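Local structure of CurD (Moorea producens 3L, 5KP7) at residues A[167-172]-A[192-197]; A[34-39]-A[79-84]; A[40-45]-A[64-69]. The protein probably works as an acyltransferase of the hydroxymethylglutaryl-CoA synthase family, built on the thiolase-like fold, and binds 4'-phosphopantetheine. The protein carries 3 engineered substitutions. All blocks are in the same frame, centred on the assembly; numbering follows the deposited sequence.

Contact 1: residues A[167-172]-A[192-197]; sequences TDISRF and SGAGAV
S192 meets S170 and F172 where the antiparallel pair of strands 161-168 and 195-202, next to each other in the central sheet of the thiolase-like fold, opens into loops. S192 CB sits at the edge of the F172 ring, 3.4 Å from CZ, while S192 OG is held by A188 O, close to the phosphopantetheine pocket. At G193 only the backbone is engaged. S170 OG, set beside its own backbone N (chi1 -63°), points at the other segment and donates to G193 O at 2.8 Å, in the carbonyl plane and on a lone pair. With an alanine at S170 the carbonyl of G193 would probably lose this mate, and the two diverging loops a tie just beyond the paired strands. A194 CB lies 4.0 Å from I169 CG1, and the CA hydrogen of A194 is turned to D168 O. G195 then forms the hydrogen-bonded pair with D168, its N reaching D168 O at 3.0 Å and its O accepting from D168 N; the carboxylate of D168 leads away, to S107 and its neighbours. A196 faces T167 in a non-hydrogen-bonded pair, its CB 3.7 Å from T167 OG1, a hydroxyl committed to P75 O.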
ATOM      1  N   THR A 167       9.261  -4.056   1.989  1.00 18.72           N
ATOM      2  CA  THR A 167      10.088  -3.089   1.260  1.00 18.87           C
ATOM      3  C   THR A 167       9.805  -3.145  -0.219  1.00 19.10           C
ATOM      4  O   THR A 167       9.744  -4.237  -0.796  1.00 18.82           O
ATOM      5  CB  THR A 167      11.605  -3.310   1.540  1.00 19.37           C
ATOM      6  OG1 THR A 167      12.343  -2.333   0.838  1.00 19.33           O
ATOM      7  CG2 THR A 167      12.055  -4.707   1.147  1.00 19.20           C
ATOM      8  N   ASP A 168       9.588  -1.990  -0.840  1.00 19.41           N
ATOM      9  CA  ASP A 168       9.307  -1.930  -2.284  1.00 20.12           C
ATOM     10  C   ASP A 168       9.734  -0.570  -2.854  1.00 21.26           C
ATOM     11  O   ASP A 168       9.655   0.451  -2.158  1.00 21.20           O
ATOM     12  CB  ASP A 168       7.826  -2.213  -2.589  1.00 20.21           C
ATOM     13  CG  ASP A 168       7.501  -3.715  -2.677  1.00 20.36           C
ATOM     14  OD1 ASP A 168       8.099  -4.422  -3.501  1.00 19.82           O
ATOM     15  OD2 ASP A 168       6.626  -4.173  -1.919  1.00 21.40           O
ATOM     16  N   ILE A 169      10.218  -0.592  -4.097  1.00 21.93           N
ATOM     17  CA  ILE A 169      10.549   0.617  -4.841  1.00 24.36           C
ATOM     18  C   ILE A 169       9.870   0.522  -6.180  1.00 25.34           C
ATOM     19  O   ILE A 169       9.513  -0.556  -6.618  1.00 26.31           O
ATOM     20  CB  ILE A 169      12.061   0.744  -5.011  1.00 25.34           C
ATOM     21  CG1 ILE A 169      12.661   0.933  -3.618  1.00 26.05           C
ATOM     22  CG2 ILE A 169      12.447   1.870  -5.960  1.00 28.22           C
ATOM     23  CD1 ILE A 169      14.110   0.993  -3.614  1.00 29.05           C
ATOM     24  N   SER A 170       9.716   1.646  -6.846  1.00 27.33           N
ATOM     25  CA  SER A 170       9.132   1.670  -8.212  1.00 29.26           C
ATOM     26  C   SER A 170      10.176   2.178  -9.181  1.00 31.51           C
ATOM     27  O   SER A 170      10.233   3.369  -9.456  1.00 35.62           O
ATOM     28  CB  SER A 170       7.911   2.595  -8.199  1.00 29.31           C
ATOM     29  OG  SER A 170       6.932   2.068  -7.315  1.00 28.82           O
ATOM     30  N   ARG A 171      11.026   1.289  -9.673  1.00 33.14           N
ATOM     31  CA  ARG A 171      12.146   1.716 -10.529  1.00 35.28           C
ATOM     32  C   ARG A 171      11.780   1.675 -12.002  1.00 37.85           C
ATOM     33  O   ARG A 171      12.274   0.839 -12.762  1.00 39.81           O
ATOM     34  CB  ARG A 171      13.446   0.961 -10.215  1.00 35.17           C
ATOM     35  CG  ARG A 171      14.591   1.976 -10.219  1.00 36.15           C
ATOM     36  CD  ARG A 171      15.936   1.433 -10.270  1.00 35.33           C
ATOM     37  NE  ARG A 171      16.347   0.610  -9.148  1.00 32.71           N
ATOM     38  CZ  ARG A 171      16.909   1.033  -8.021  1.00 32.35           C
ATOM     39  NH1 ARG A 171      17.016   2.344  -7.704  1.00 31.47           N
ATOM     40  NH2 ARG A 171      17.326   0.101  -7.158  1.00 31.99           N
ATOM     41  N   PHE A 172      10.936   2.629 -12.391  1.00 40.33           N
ATOM     42  CA  PHE A 172      10.572   2.862 -13.786  1.00 43.62           C
ATOM     43  C   PHE A 172      11.753   3.320 -14.632  1.00 43.20           C
ATOM     44  O   PHE A 172      12.514   4.194 -14.199  1.00 45.43           O
ATOM     45  CB  PHE A 172       9.496   3.938 -13.881  1.00 45.55           C
ATOM     46  CG  PHE A 172       8.267   3.627 -13.089  1.00 47.63           C
ATOM     47  CD1 PHE A 172       7.680   2.358 -13.163  1.00 48.05           C
ATOM     48  CD2 PHE A 172       7.703   4.590 -12.245  1.00 49.00           C
ATOM     49  CE1 PHE A 172       6.551   2.053 -12.420  1.00 48.81           C
ATOM     50  CE2 PHE A 172       6.555   4.287 -11.518  1.00 49.12           C
ATOM     51  CZ  PHE A 172       5.984   3.020 -11.615  1.00 48.58           C
ATOM     52  N   SER A 192       2.988   5.363  -7.841  1.00 29.07           N
ATOM     53  CA  SER A 192       3.915   4.298  -7.427  1.00 29.83           C
ATOM     54  C   SER A 192       5.123   4.906  -6.685  1.00 28.31           C
ATOM     55  O   SER A 192       5.951   5.577  -7.296  1.00 29.45           O
ATOM     56  CB  SER A 192       4.335   3.503  -8.648  1.00 31.92           C
ATOM     57  OG  SER A 192       3.282   2.621  -9.034  1.00 34.82           O
ATOM     58  N   GLY A 193       5.178   4.686  -5.369  1.00 25.51           N
ATOM     59  CA  GLY A 193       6.206   5.262  -4.519  1.00 24.45           C
ATOM     60  C   GLY A 193       7.324   4.268  -4.195  1.00 23.33           C
ATOM     61  O   GLY A 193       7.534   3.261  -4.881  1.00 22.73           O
ATOM     62  N   ALA A 194       8.005   4.556  -3.106  1.00 22.58           N
ATOM     63  CA  ALA A 194       9.071   3.734  -2.579  1.00 21.73           C
ATOM     64  C   ALA A 194       9.061   3.855  -1.050  1.00 21.11           C
ATOM     65  O   ALA A 194       8.861   4.945  -0.524  1.00 21.22           O
ATOM     66  CB  ALA A 194      10.389   4.210  -3.111  1.00 22.10           C
ATOM     67  N   GLY A 195       9.223   2.749  -0.344  1.00 19.97           N
ATOM     68  CA  GLY A 195       9.199   2.825   1.099  1.00 19.74           C
ATOM     69  C   GLY A 195       9.377   1.469   1.710  1.00 19.27           C
ATOM     70  O   GLY A 195       9.220   0.442   1.039  1.00 19.08           O
ATOM     71  N   ALA A 196       9.693   1.467   3.000  1.00 19.29           N
ATOM     72  CA  ALA A 196       9.770   0.225   3.754  1.00 18.95           C
ATOM     73  C   ALA A 196       9.292   0.426   5.172  1.00 19.11           C
ATOM     74  O   ALA A 196       9.441   1.508   5.760  1.00 19.50           O
ATOM     75  CB  ALA A 196      11.194  -0.296   3.758  1.00 19.07           C
ATOM     76  N   VAL A 197       8.662  -0.599   5.706  1.00 18.80           N
ATOM     77  CA  VAL A 197       8.211  -0.618   7.081  1.00 19.42           C
ATOM     78  C   VAL A 197       8.684  -1.901   7.728  1.00 19.52           C
ATOM     79  O   VAL A 197       8.428  -3.008   7.219  1.00 19.48           O
ATOM     80  CB  VAL A 197       6.664  -0.435   7.248  1.00 19.84           C
ATOM     81  CG1 VAL A 197       6.299  -0.416   8.734  1.00 20.61           C
ATOM     82  CG2 VAL A 197       6.183   0.830   6.563  1.00 20.29           C
TER

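Contact 2: residues A[34-39]-A[79-84]; sequences SVYGGA and AVNAAK
The first torsion of Y36 carries its ring to N81 CB, and that of N81 lines up its amide with the ring. In Y36 the ring carbon CG lies opposite the backbone N (chi1 178°), which sends the ring out from strand 34-36 along the side of the helix. The helix backbone itself sets N81 CB over one face of that ring, and chi1 of -70° then lays the amide alongside, with N81 ND2 4.1 Å from both CE2 and CZ of Y36. N81 CB stands 3.9 Å from the centroid of the Y36 ring, a CH-pi contact made near the CG side rather than the phenol end. The two side chains run side by side in the same direction, and the amide is inclined to the ring by 58°. G38 N lies over the centre of the opposite ring face, 3.6 Å above the plane, and the aromatic plate is thereby covered on both faces. Outside partners fix the polar ends: E73 takes the hydroxyl of Y36, and L428 N donates to N81 OD1.

At the root of the ring, A82 CB lies 4.0 Å from Y36 CB. A water donates to both V35 O and N81 O, bridging the two backbones. In one of its two modelled conformers S34 OG also donates to A82 O, a bond to be read with that reserve. A82 is the small residue facing strand 34-36, and the axes of segments 34-36 and 79-84, roughly antiparallel, come within 6.3 Å. A79 and A83 serve the neighbouring strands, an arrangement that is that of the helix-on-sheet layer of the thiolase-like fold.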
ATOM      1  N   SER A  34       9.038   0.630  12.644  0.50 22.91           N
ATOM      2  CA  SER A  34       9.844   1.732  12.152  0.50 23.07           C
ATOM      3  C   SER A  34       9.660   1.855  10.643  0.50 22.52           C
ATOM      4  O   SER A  34       9.350   0.862   9.963  0.50 21.98           O
ATOM      5  CB  SER A  34      11.294   1.529  12.571  0.50 23.52           C
ATOM      6  OG  SER A  34      12.122   2.525  12.019  0.50 23.80           O
ATOM      7  N   VAL A  35       9.793   3.080  10.138  1.00 22.68           N
ATOM      8  CA  VAL A  35       9.463   3.404   8.735  1.00 22.68           C
ATOM      9  C   VAL A  35      10.673   4.061   8.067  1.00 22.47           C
ATOM     10  O   VAL A  35      11.369   4.846   8.720  1.00 23.51           O
ATOM     11  CB  VAL A  35       8.298   4.423   8.712  1.00 24.16           C
ATOM     12  CG1 VAL A  35       8.064   4.999   7.313  1.00 24.84           C
ATOM     13  CG2 VAL A  35       7.043   3.793   9.280  1.00 24.46           C
ATOM     14  N   TYR A  36      10.895   3.787   6.782  1.00 21.10           N
ATOM     15  CA  TYR A  36      11.773   4.600   5.952  1.00 21.51           C
ATOM     16  C   TYR A  36      10.983   5.024   4.732  1.00 21.64           C
ATOM     17  O   TYR A  36      10.606   4.172   3.927  1.00 21.20           O
ATOM     18  CB  TYR A  36      13.041   3.860   5.566  1.00 21.69           C
ATOM     19  CG  TYR A  36      13.960   4.654   4.657  1.00 22.18           C
ATOM     20  CD1 TYR A  36      14.503   5.875   5.063  1.00 23.07           C
ATOM     21  CD2 TYR A  36      14.281   4.209   3.389  1.00 21.91           C
ATOM     22  CE1 TYR A  36      15.342   6.607   4.234  1.00 23.67           C
ATOM     23  CE2 TYR A  36      15.128   4.940   2.557  1.00 22.46           C
ATOM     24  CZ  TYR A  36      15.653   6.148   2.985  1.00 23.35           C
ATOM     25  OH  TYR A  36      16.520   6.902   2.202  1.00 24.45           O
ATOM     26  N   GLY A  37      10.741   6.330   4.621  1.00 22.31           N
ATOM     27  CA  GLY A  37       9.936   6.893   3.536  1.00 22.83           C
ATOM     28  C   GLY A  37      10.742   7.549   2.436  1.00 23.26           C
ATOM     29  O   GLY A  37      10.234   8.435   1.728  1.00 23.99           O
ATOM     30  N   GLY A  38      11.992   7.129   2.313  1.00 23.75           N
ATOM     31  CA  GLY A  38      12.894   7.561   1.248  1.00 24.36           C
ATOM     32  C   GLY A  38      13.668   8.805   1.594  1.00 25.73           C
ATOM     33  O   GLY A  38      13.461   9.422   2.654  1.00 26.14           O
ATOM     34  N   ALA A  39      14.591   9.164   0.707  1.00 26.22           N
ATOM     35  CA  ALA A  39      15.428  10.345   0.892  1.00 27.53           C
ATOM     36  C   ALA A  39      14.949  11.557   0.079  1.00 28.21           C
ATOM     37  O   ALA A  39      15.399  12.694   0.305  1.00 29.08           O
ATOM     38  CB  ALA A  39      16.861  10.004   0.520  1.00 28.39           C
ATOM     39  N   ALA A  79      15.036  -1.369   3.302  1.00 18.93           N
ATOM     40  CA  ALA A  79      14.716  -2.267   4.402  1.00 19.07           C
ATOM     41  C   ALA A  79      15.600  -2.074   5.618  1.00 19.74           C
ATOM     42  O   ALA A  79      15.114  -2.036   6.762  1.00 20.10           O
ATOM     43  CB  ALA A  79      14.780  -3.717   3.949  1.00 19.04           C
ATOM     44  N   VAL A  80      16.918  -1.980   5.394  1.00 19.88           N
ATOM     45  CA  VAL A  80      17.850  -1.773   6.482  1.00 20.49           C
ATOM     46  C   VAL A  80      17.591  -0.426   7.176  1.00 20.94           C
ATOM     47  O   VAL A  80      17.613  -0.343   8.400  1.00 21.58           O
ATOM     48  CB  VAL A  80      19.314  -1.932   6.005  1.00 20.67           C
ATOM     49  CG1 VAL A  80      20.295  -1.482   7.095  1.00 21.57           C
ATOM     50  CG2 VAL A  80      19.581  -3.374   5.565  1.00 20.63           C
ATOM     51  N   ASN A  81      17.353   0.634   6.403  1.00 20.95           N
ATOM     52  CA  ASN A  81      17.039   1.922   6.986  1.00 21.37           C
ATOM     53  C   ASN A  81      15.738   1.917   7.798  1.00 21.49           C
ATOM     54  O   ASN A  81      15.652   2.614   8.835  1.00 22.46           O
ATOM     55  CB  ASN A  81      17.056   2.999   5.908  1.00 21.55           C
ATOM     56  CG  ASN A  81      18.464   3.284   5.410  1.00 22.02           C
ATOM     57  OD1 ASN A  81      19.407   3.313   6.187  1.00 22.50           O
ATOM     58  ND2 ASN A  81      18.602   3.536   4.126  1.00 22.33           N
ATOM     59  N   ALA A  82      14.749   1.119   7.365  1.00 20.96           N
ATOM     60  CA  ALA A  82      13.512   0.980   8.128  1.00 21.15           C
ATOM     61  C   ALA A  82      13.742   0.218   9.441  1.00 22.08           C
ATOM     62  O   ALA A  82      13.185   0.590  10.491  1.00 22.84           O
ATOM     63  CB  ALA A  82      12.459   0.299   7.289  1.00 20.57           C
ATOM     64  N   ALA A  83      14.573  -0.822   9.423  1.00 21.89           N
ATOM     65  CA  ALA A  83      14.778  -1.666  10.589  1.00 22.66           C
ATOM     66  C   ALA A  83      15.835  -1.174  11.592  1.00 23.74           C
ATOM     67  O   ALA A  83      15.807  -1.574  12.744  1.00 24.15           O
ATOM     68  CB  ALA A  83      15.122  -3.079  10.143  1.00 22.33           C
ATOM     69  N   LYS A  84      16.758  -0.327  11.140  1.00 24.74           N
ATOM     70  CA  LYS A  84      17.923   0.044  11.950  1.00 26.47           C
ATOM     71  C   LYS A  84      17.527   0.650  13.320  1.00 26.71           C
ATOM     72  O   LYS A  84      18.104   0.258  14.339  1.00 27.23           O
ATOM     73  CB  LYS A  84      18.851   0.965  11.132  1.00 28.13           C
ATOM     74  CG  LYS A  84      20.114   1.497  11.819  1.00 30.70           C
ATOM     75  CD  LYS A  84      21.037   0.378  12.215  1.00 32.18           C
ATOM     76  CE  LYS A  84      22.487   0.840  12.442  1.00 34.74           C
ATOM     77  NZ  LYS A  84      22.607   2.120  13.183  1.00 36.91           N
TER
HETATM   78  O   HOH W   1      14.024   4.738   9.561  1.00 39.20           O

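Contact 3: residues A[40-45]-A[64-69]; sequences AQLELR and KEKAVS
Q41 and E65 lay their flat ends against each other across two antiparallel strands. The amide of Q41 and the carboxylate of E65 are stacked, their planes only 26° apart, and the side chains cross obliquely. Q41 reaches this pose because CG is wedged between the backbone N and the carbonyl carbon (chi1 58°) and the chain bends again at the next bond, folding the amide back over the sheet; Q41 OE1 then rests 3.4 Å from E65 CG. From the other end of the amide, Q41 NE2 makes a weak hydrogen bond of 3.4 Å to E43 OE2. E43 runs alongside E65 and points the same way, their CG atoms 4.0 Å apart. The two carboxylates would probably repel each other mildly, E43 OE2 and E65 OE2 being 4.7 Å apart, but S385 OG binds E43 OE2, and R383 forms a long, weak ion pair with E65.

The opposite face carries L42 and K66. The lysine is extended beyond CG, its CE 4.3 Å from L42 CD2, and its ammonium group goes on to E189 O and Y391 OH. L42 also touches V68, through CB and CG2. Backbone hydrogen bonds pair L42 with K66 in both directions, and L44 N to K64 O at 2.9 Å extends the pairing past E43 and E65. A water donates to that same K64 O and accepts from R45 N, while CB and CG of L44 lie against the carbonyl.

Strand 40-43 is the middle one of a small three-stranded sheet, with 384-385 along its far edge. Helix 388-397 packs on L42 and V68, helix 309-318 meets K64, E65 and A67, and L44 leans on M63 of the phosphopantetheine pocket.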
ATOM      1  N   ALA A  40      14.072  11.299  -0.890  1.00 27.46           N
ATOM      2  CA  ALA A  40      13.627  12.316  -1.813  1.00 27.76           C
ATOM      3  C   ALA A  40      12.187  12.034  -2.184  1.00 27.28           C
ATOM      4  O   ALA A  40      11.727  10.881  -2.130  1.00 26.37           O
ATOM      5  CB  ALA A  40      14.493  12.305  -3.057  1.00 27.76           C
ATOM      6  N   GLN A  41      11.479  13.089  -2.563  1.00 28.34           N
ATOM      7  CA  GLN A  41      10.094  12.959  -2.981  1.00 28.44           C
ATOM      8  C   GLN A  41       9.775  13.947  -4.100  1.00 29.19           C
ATOM      9  O   GLN A  41      10.460  14.944  -4.253  1.00 29.69           O
ATOM     10  CB  GLN A  41       9.167  13.167  -1.781  1.00 29.41           C
ATOM     11  CG  GLN A  41       9.290  14.500  -1.052  1.00 30.96           C
ATOM     12  CD  GLN A  41       8.485  15.650  -1.662  1.00 32.99           C
ATOM     13  OE1 GLN A  41       7.654  15.438  -2.562  1.00 33.79           O
ATOM     14  NE2 GLN A  41       8.712  16.858  -1.185  1.00 34.67           N
ATOM     15  N   LEU A  42       8.743  13.630  -4.878  1.00 29.22           N
ATOM     16  CA  LEU A  42       8.205  14.502  -5.923  1.00 30.82           C
ATOM     17  C   LEU A  42       6.795  14.917  -5.546  1.00 32.04           C
ATOM     18  O   LEU A  42       5.923  14.065  -5.297  1.00 30.84           O
ATOM     19  CB  LEU A  42       8.115  13.780  -7.254  1.00 30.64           C
ATOM     20  CG  LEU A  42       7.569  14.605  -8.427  1.00 31.88           C
ATOM     21  CD1 LEU A  42       8.544  15.717  -8.771  1.00 32.98           C
ATOM     22  CD2 LEU A  42       7.322  13.688  -9.612  1.00 31.80           C
ATOM     23  N   GLU A  43       6.566  16.219  -5.592  1.00 34.27           N
ATOM     24  CA  GLU A  43       5.239  16.799  -5.350  1.00 36.69           C
ATOM     25  C   GLU A  43       4.405  16.602  -6.601  1.00 36.27           C
ATOM     26  O   GLU A  43       4.822  16.985  -7.675  1.00 35.82           O
ATOM     27  CB  GLU A  43       5.383  18.272  -4.957  1.00 40.54           C
ATOM     28  CG  GLU A  43       5.979  18.417  -3.552  1.00 42.84           C
ATOM     29  CD  GLU A  43       6.566  19.781  -3.239  1.00 46.88           C
ATOM     30  OE1 GLU A  43       6.148  20.796  -3.830  1.00 51.22           O
ATOM     31  OE2 GLU A  43       7.460  19.841  -2.354  1.00 50.62           O
ATOM     32  N   LEU A  44       3.257  15.950  -6.473  1.00 36.37           N
ATOM     33  CA  LEU A  44       2.502  15.565  -7.663  1.00 38.05           C
ATOM     34  C   LEU A  44       1.929  16.753  -8.440  1.00 39.61           C
ATOM     35  O   LEU A  44       1.759  16.641  -9.639  1.00 39.54           O
ATOM     36  CB  LEU A  44       1.441  14.521  -7.341  1.00 38.89           C
ATOM     37  CG  LEU A  44       2.088  13.190  -6.939  1.00 39.19           C
ATOM     38  CD1 LEU A  44       0.999  12.269  -6.447  1.00 40.48           C
ATOM     39  CD2 LEU A  44       2.898  12.552  -8.064  1.00 39.08           C
ATOM     40  N   ARG A  45       1.704  17.889  -7.776  1.00 41.24           N
ATOM     41  CA  ARG A  45       1.362  19.163  -8.479  1.00 43.73           C
ATOM     42  C   ARG A  45       2.390  19.525  -9.555  1.00 43.73           C
ATOM     43  O   ARG A  45       2.037  20.035 -10.613  1.00 44.52           O
ATOM     44  CB  ARG A  45       1.249  20.326  -7.492  1.00 45.81           C
ATOM     45  CG  ARG A  45       0.096  20.194  -6.489  1.00 47.33           C
ATOM     46  CD  ARG A  45      -0.320  21.542  -5.938  1.00 50.06           C
ATOM     47  NE  ARG A  45      -1.539  21.536  -5.120  1.00 51.25           N
ATOM     48  CZ  ARG A  45      -1.960  22.590  -4.401  1.00 53.45           C
ATOM     49  NH1 ARG A  45      -1.258  23.717  -4.370  1.00 54.56           N
ATOM     50  NH2 ARG A  45      -3.084  22.517  -3.688  1.00 54.05           N
ATOM     51  N   LYS A  64      -0.646  13.542  -2.861  1.00 35.49           N
ATOM     52  CA  LYS A  64       0.123  14.761  -2.569  1.00 35.96           C
ATOM     53  C   LYS A  64       1.568  14.625  -3.073  1.00 34.75           C
ATOM     54  O   LYS A  64       2.039  15.425  -3.895  1.00 33.76           O
ATOM     55  CB  LYS A  64       0.109  15.109  -1.063  1.00 38.07           C
ATOM     56  CG  LYS A  64      -1.252  15.531  -0.478  1.00 41.62           C
ATOM     57  CD  LYS A  64      -1.197  15.873   1.033  1.00 43.87           C
ATOM     58  CE  LYS A  64      -2.267  16.884   1.460  1.00 46.29           C
ATOM     59  NZ  LYS A  64      -1.989  17.620   2.748  1.00 47.11           N
ATOM     60  N   GLU A  65       2.272  13.622  -2.537  1.00 34.10           N
ATOM     61  CA  GLU A  65       3.680  13.397  -2.872  1.00 33.58           C
ATOM     62  C   GLU A  65       3.948  11.929  -3.024  1.00 31.26           C
ATOM     63  O   GLU A  65       3.261  11.106  -2.421  1.00 30.62           O
ATOM     64  CB  GLU A  65       4.586  13.916  -1.756  1.00 35.19           C
ATOM     65  CG  GLU A  65       4.485  15.407  -1.472  1.00 38.19           C
ATOM     66  CD  GLU A  65       4.874  15.764  -0.059  1.00 40.86           C
ATOM     67  OE1 GLU A  65       5.239  14.842   0.699  1.00 43.17           O
ATOM     68  OE2 GLU A  65       4.833  16.966   0.288  1.00 42.60           O
ATOM     69  N   LYS A  66       4.956  11.594  -3.833  1.00 29.43           N
ATOM     70  CA  LYS A  66       5.469  10.230  -3.830  1.00 28.03           C
ATOM     71  C   LYS A  66       6.967  10.222  -3.503  1.00 26.78           C
ATOM     72  O   LYS A  66       7.730  11.075  -3.955  1.00 26.42           O
ATOM     73  CB  LYS A  66       5.194   9.504  -5.144  1.00 28.86           C
ATOM     74  CG  LYS A  66       5.872  10.066  -6.381  1.00 30.00           C
ATOM     75  CD  LYS A  66       5.789   9.048  -7.504  1.00 30.96           C
ATOM     76  CE  LYS A  66       6.406   9.559  -8.791  1.00 32.67           C
ATOM     77  NZ  LYS A  66       6.614   8.398  -9.702  1.00 32.82           N
ATOM     78  N   ALA A  67       7.362   9.241  -2.704  1.00 25.25           N
ATOM     79  CA  ALA A  67       8.798   9.012  -2.477  1.00 25.08           C
ATOM     80  C   ALA A  67       9.419   8.440  -3.719  1.00 24.95           C
ATOM     81  O   ALA A  67       8.772   7.686  -4.438  1.00 24.18           O
ATOM     82  CB  ALA A  67       8.995   8.064  -1.311  1.00 24.51           C
ATOM     83  N   VAL A  68      10.719   8.720  -3.944  1.00 25.86           N
ATOM     84  CA  VAL A  68      11.402   8.226  -5.156  1.00 26.37           C
ATOM     85  C   VAL A  68      12.780   7.693  -4.743  1.00 26.05           C
ATOM     86  O   VAL A  68      13.526   8.430  -4.127  1.00 26.39           O
ATOM     87  CB  VAL A  68      11.577   9.348  -6.188  1.00 28.06           C
ATOM     88  CG1 VAL A  68      12.203   8.820  -7.465  1.00 28.62           C
ATOM     89  CG2 VAL A  68      10.220   9.972  -6.508  1.00 28.01           C
ATOM     90  N   SER A  69      13.039   6.433  -5.043  1.00 26.26           N
ATOM     91  CA  SER A  69      14.365   5.814  -4.739  1.00 26.07           C
ATOM     92  C   SER A  69      15.441   6.400  -5.660  1.00 27.15           C
ATOM     93  O   SER A  69      15.250   6.439  -6.903  1.00 27.18           O
ATOM     94  CB  SER A  69      14.292   4.345  -4.999  1.00 25.96           C
ATOM     95  OG  SER A  69      15.489   3.642  -4.666  1.00 26.79           O
TER
HETATM   96  O   HOH W   2       1.093  17.700  -4.856  1.00 38.47           O

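Overall arrangement
Contacts 1 and 2 belong to the buried core and share the main sheet: strand 29-36 lies next to strand 195-202, and A196 O probably accepts a hydrogen bond from Y36 N, while the methyl group of A82 packs on the same carbonyl. The centre of contact 3 lies about 16 Å from the centre of the chain, in the separate small sheet; mostly buried too, it runs out to an exposed end at K64. Contact 1 relies on backbone pairing and one serine hydroxyl, contact 2 on an aromatic face, one alanine methyl and a bridging water, contact 3 on backbone pairing flanked by charged and amide groups. S69 and A67 pack against I169 and A194, so the small sheet abuts the ends of the main-sheet strands.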